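Local structure of p1 (Rice yellow mottle virus, 6TY2) at residues Ser30-Asp40 with Arg47-Asn55. The protein suppresses RNA silencing and probably aids spread of the virus, the C-terminal part described here carrying one of its two unrelated zinc fingers. Numbering follows the deposited sequence.
Sequences SLVYLSRDACD and RCRFVKYLN. With ZN (zinc ion), chain C.
Cys39 CB and Cys48 CB meet 3.6 Å apart, and both residues hold the same zinc ion, Cys39 SG and Cys48 SG each at 2.3 Å from it. SG of Cys39 lies anti to its backbone N (chi1 168°), beside the carbonyl carbon, and from there binds the zinc, whereas the CA-CB bond of Cys48 is directed toward 30-40. Behind the thiolates the backbones are laced together: Arg49 N donates to Arg36 O, Cys39 N to Arg49 O, and Val51 N to Cys39 O at 2.8 Å, a single bridge pairing Cys39 with Phe50. Farther along, Leu54 is wedged between Val32, Leu34 and Ala38; its CG presses on Val32 CG1 at a tight 3.4 Å. The Asn55 amide works like an extra peptide, OD1 taking Val32 N at 2.6 Å and ND2 giving to Val32 O at 3.2 Å, both in the carbonyl planes, which fixes its rotation. A weak third bond runs from ND2 to Asp40 OD2, whose carboxylate stands 70° from the amide and also pairs with Arg11 of helix 3-24. The solvent side is looser: Arg49, extended from CG to NE, passes Asp37 O with its CB and CD, and its guanidinium lies beyond the contact, while two waters bridge Asp40 to Lys52 O. His8 of that helix and His44 of the intervening loop complete a four-ligand His-Cys-His-Cys zinc finger, unlike the classical beta-beta-alpha C2H2 type, that ties two irregular loops to one long helix.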
loop_
_atom_site.group_PDB
_atom_site.type_symbol
_atom_site.label_atom_id
_atom_site.label_comp_id
_atom_site.label_asym_id
_atom_site.label_seq_id
_atom_site.Cartn_x
_atom_site.Cartn_y
_atom_site.Cartn_z
ATOM N N SER A 30 2.996 5.539 -13.961
ATOM C CA SER A 30 1.897 5.908 -13.072
ATOM C C SER A 30 2.288 6.292 -11.635
ATOM O O SER A 30 1.503 6.922 -10.930
ATOM C CB SER A 30 0.883 4.757 -13.024
ATOM O OG SER A 30 1.538 3.503 -12.884
ATOM N N LEU A 31 3.486 5.927 -11.192
ATOM C CA LEU A 31 3.854 6.178 -9.802
ATOM C C LEU A 31 4.212 7.661 -9.572
ATOM O O LEU A 31 4.723 8.355 -10.455
ATOM C CB LEU A 31 5.003 5.250 -9.375
ATOM C CG LEU A 31 4.660 3.751 -9.368
ATOM C CD1 LEU A 31 5.871 2.889 -9.054
ATOM C CD2 LEU A 31 3.549 3.454 -8.377
ATOM N N VAL A 32 3.905 8.147 -8.379
ATOM C CA VAL A 32 4.048 9.567 -8.091
ATOM C C VAL A 32 4.985 9.710 -6.920
ATOM O O VAL A 32 5.012 8.857 -6.034
ATOM C CB VAL A 32 2.675 10.219 -7.804
ATOM C CG1 VAL A 32 2.001 9.508 -6.706
ATOM C CG2 VAL A 32 2.800 11.690 -7.468
ATOM N N TYR A 33 5.776 10.774 -6.927
ATOM C CA TYR A 33 6.823 10.941 -5.939
ATOM C C TYR A 33 6.296 11.449 -4.581
ATOM O O TYR A 33 5.312 12.169 -4.507
ATOM C CB TYR A 33 7.881 11.889 -6.482
ATOM C CG TYR A 33 8.740 11.336 -7.610
ATOM C CD1 TYR A 33 9.529 10.209 -7.422
ATOM C CD2 TYR A 33 8.797 11.975 -8.839
ATOM C CE1 TYR A 33 10.339 9.720 -8.440
ATOM C CE2 TYR A 33 9.607 11.502 -9.868
ATOM C CZ TYR A 33 10.378 10.376 -9.662
ATOM O OH TYR A 33 11.179 9.897 -10.678
ATOM N N LEU A 34 6.967 11.061 -3.507
ATOM C CA LEU A 34 6.557 11.462 -2.164
ATOM C C LEU A 34 7.190 12.779 -1.695
ATOM O O LEU A 34 8.336 13.098 -2.036
ATOM C CB LEU A 34 6.910 10.368 -1.156
ATOM C CG LEU A 34 6.125 9.068 -1.044
ATOM C CD1 LEU A 34 6.107 8.292 -2.346
ATOM C CD2 LEU A 34 6.764 8.234 0.044
ATOM N N SER A 35 6.441 13.528 -0.892
ATOM C CA SER A 35 7.001 14.630 -0.114
ATOM C C SER A 35 6.276 14.650 1.211
ATOM O O SER A 35 5.337 13.887 1.404
ATOM C CB SER A 35 6.838 15.972 -0.827
ATOM O OG SER A 35 5.467 16.306 -0.930
ATOM N N ARG A 36 6.694 15.527 2.118
ATOM C CA ARG A 36 6.003 15.676 3.387
ATOM C C ARG A 36 4.549 16.062 3.181
ATOM O O ARG A 36 3.703 15.772 4.016
ATOM C CB ARG A 36 6.699 16.722 4.266
ATOM C CG ARG A 36 8.084 16.310 4.736
ATOM C CD ARG A 36 8.712 17.356 5.652
ATOM N NE ARG A 36 10.116 17.054 5.935
ATOM C CZ ARG A 36 10.864 17.722 6.808
ATOM N NH1 ARG A 36 10.347 18.734 7.494
ATOM N NH2 ARG A 36 12.130 17.376 7.000
ATOM N N ASP A 37 4.248 16.710 2.070
ATOM C CA ASP A 37 2.890 17.192 1.851
ATOM C C ASP A 37 1.982 16.212 1.090
ATOM O O ASP A 37 0.805 16.498 0.878
ATOM C CB ASP A 37 2.951 18.539 1.140
ATOM C CG ASP A 37 3.759 19.562 1.927
ATOM O OD1 ASP A 37 3.485 19.766 3.142
ATOM O OD2 ASP A 37 4.689 20.135 1.331
ATOM N N ALA A 38 2.526 15.060 0.705
ATOM C CA ALA A 38 1.718 13.955 0.198
ATOM C C ALA A 38 2.569 12.702 0.244
ATOM O O ALA A 38 3.448 12.510 -0.589
ATOM C CB ALA A 38 1.212 14.229 -1.224
ATOM N N CYS A 39 2.289 11.851 1.225
ATOM C CA CYS A 39 3.142 10.714 1.555
ATOM C C CYS A 39 2.322 9.450 1.841
ATOM O O CYS A 39 1.271 9.531 2.468
ATOM C CB CYS A 39 3.999 11.097 2.758
ATOM S SG CYS A 39 4.885 9.809 3.555
ATOM N N ASP A 40 2.774 8.287 1.389
ATOM C CA ASP A 40 1.954 7.092 1.588
ATOM C C ASP A 40 2.612 6.092 2.535
ATOM O O ASP A 40 2.288 4.913 2.520
ATOM C CB ASP A 40 1.612 6.424 0.247
ATOM C CG ASP A 40 2.839 5.990 -0.546
ATOM O OD1 ASP A 40 3.965 6.198 -0.068
ATOM O OD2 ASP A 40 2.679 5.428 -1.660
ATOM N N ARG A 47 3.308 13.564 10.865
ATOM C CA ARG A 47 4.422 14.377 10.476
ATOM C C ARG A 47 4.336 14.614 8.973
ATOM O O ARG A 47 4.620 15.701 8.506
ATOM C CB ARG A 47 5.733 13.713 10.884
ATOM C CG ARG A 47 5.876 13.577 12.388
ATOM C CD ARG A 47 7.114 12.776 12.750
ATOM N NE ARG A 47 6.944 11.381 12.373
ATOM C CZ ARG A 47 7.873 10.452 12.528
ATOM N NH1 ARG A 47 9.043 10.773 13.051
ATOM N NH2 ARG A 47 7.629 9.204 12.159
ATOM N N CYS A 48 3.913 13.602 8.223
ATOM C CA CYS A 48 3.595 13.777 6.802
ATOM C C CYS A 48 2.083 13.751 6.556
ATOM O O CYS A 48 1.329 13.206 7.354
ATOM C CB CYS A 48 4.272 12.690 5.959
ATOM S SG CYS A 48 6.056 12.839 5.960
ATOM N N ARG A 49 1.640 14.346 5.453
ATOM C CA ARG A 49 0.242 14.212 5.064
ATOM C C ARG A 49 0.040 12.837 4.474
ATOM O O ARG A 49 0.563 12.535 3.409
ATOM C CB ARG A 49 -0.163 15.272 4.056
ATOM C CG ARG A 49 -1.646 15.249 3.728
ATOM C CD ARG A 49 -2.024 16.440 2.879
ATOM N NE ARG A 49 -3.457 16.482 2.624
ATOM C CZ ARG A 49 -4.073 17.488 2.013
ATOM N NH1 ARG A 49 -3.378 18.541 1.597
ATOM N NH2 ARG A 49 -5.383 17.440 1.821
ATOM N N PHE A 50 -0.724 12.003 5.162
ATOM C CA PHE A 50 -0.871 10.622 4.745
ATOM C C PHE A 50 -1.923 10.518 3.657
ATOM O O PHE A 50 -3.100 10.819 3.858
ATOM C CB PHE A 50 -1.219 9.738 5.942
ATOM C CG PHE A 50 -1.290 8.274 5.626
ATOM C CD1 PHE A 50 -0.287 7.655 4.910
ATOM C CD2 PHE A 50 -2.355 7.514 6.071
ATOM C CE1 PHE A 50 -0.349 6.308 4.623
ATOM C CE2 PHE A 50 -2.428 6.166 5.795
ATOM C CZ PHE A 50 -1.424 5.561 5.069
ATOM N N VAL A 51 -1.461 10.100 2.488
ATOM C CA VAL A 51 -2.276 9.935 1.309
ATOM C C VAL A 51 -2.134 8.480 0.926
ATOM O O VAL A 51 -1.208 8.108 0.202
ATOM C CB VAL A 51 -1.816 10.863 0.181
ATOM C CG1 VAL A 51 -2.651 10.639 -1.083
ATOM C CG2 VAL A 51 -1.901 12.302 0.662
ATOM N N LYS A 52 -3.047 7.665 1.451
ATOM C CA LYS A 52 -2.837 6.230 1.567
ATOM C C LYS A 52 -2.637 5.523 0.229
ATOM O O LYS A 52 -1.862 4.567 0.126
ATOM C CB LYS A 52 -4.016 5.606 2.299
ATOM C CG LYS A 52 -3.876 4.124 2.556
ATOM C CD LYS A 52 -5.148 3.605 3.211
ATOM C CE LYS A 52 -5.069 2.140 3.535
ATOM N NZ LYS A 52 -6.329 1.747 4.254
ATOM N N TYR A 53 -3.345 6.000 -0.786
ATOM C CA TYR A 53 -3.346 5.349 -2.085
ATOM C C TYR A 53 -2.697 6.234 -3.143
ATOM O O TYR A 53 -3.066 6.219 -4.317
ATOM C CB TYR A 53 -4.766 4.986 -2.469
ATOM C CG TYR A 53 -5.361 3.908 -1.592
ATOM C CD1 TYR A 53 -5.054 2.583 -1.813
ATOM C CD2 TYR A 53 -6.221 4.221 -0.548
ATOM C CE1 TYR A 53 -5.588 1.589 -1.043
ATOM C CE2 TYR A 53 -6.775 3.223 0.249
ATOM C CZ TYR A 53 -6.448 1.904 -0.012
ATOM O OH TYR A 53 -6.964 0.881 0.735
ATOM N N LEU A 54 -1.701 6.983 -2.697
ATOM C CA LEU A 54 -0.918 7.856 -3.560
ATOM C C LEU A 54 -0.417 7.086 -4.771
ATOM O O LEU A 54 -0.407 7.601 -5.878
ATOM C CB LEU A 54 0.255 8.445 -2.769
ATOM C CG LEU A 54 1.199 9.474 -3.378
ATOM C CD1 LEU A 54 0.484 10.785 -3.659
ATOM C CD2 LEU A 54 2.376 9.698 -2.447
ATOM N N ASN A 55 -0.042 5.831 -4.554
ATOM C CA ASN A 55 0.476 5.000 -5.623
ATOM C C ASN A 55 -0.300 3.698 -5.879
ATOM O O ASN A 55 -0.279 2.776 -5.057
ATOM C CB ASN A 55 1.948 4.701 -5.325
ATOM C CG ASN A 55 2.840 5.893 -5.626
ATOM O OD1 ASN A 55 2.727 6.490 -6.685
ATOM N ND2 ASN A 55 3.690 6.264 -4.688
HETATM ZN ZN ZN C . 6.491 10.923 4.772
HETATM O O HOH W 1 0.199 4.180 -1.870
HETATM O O HOH W 2 -0.281 3.273 1.880
#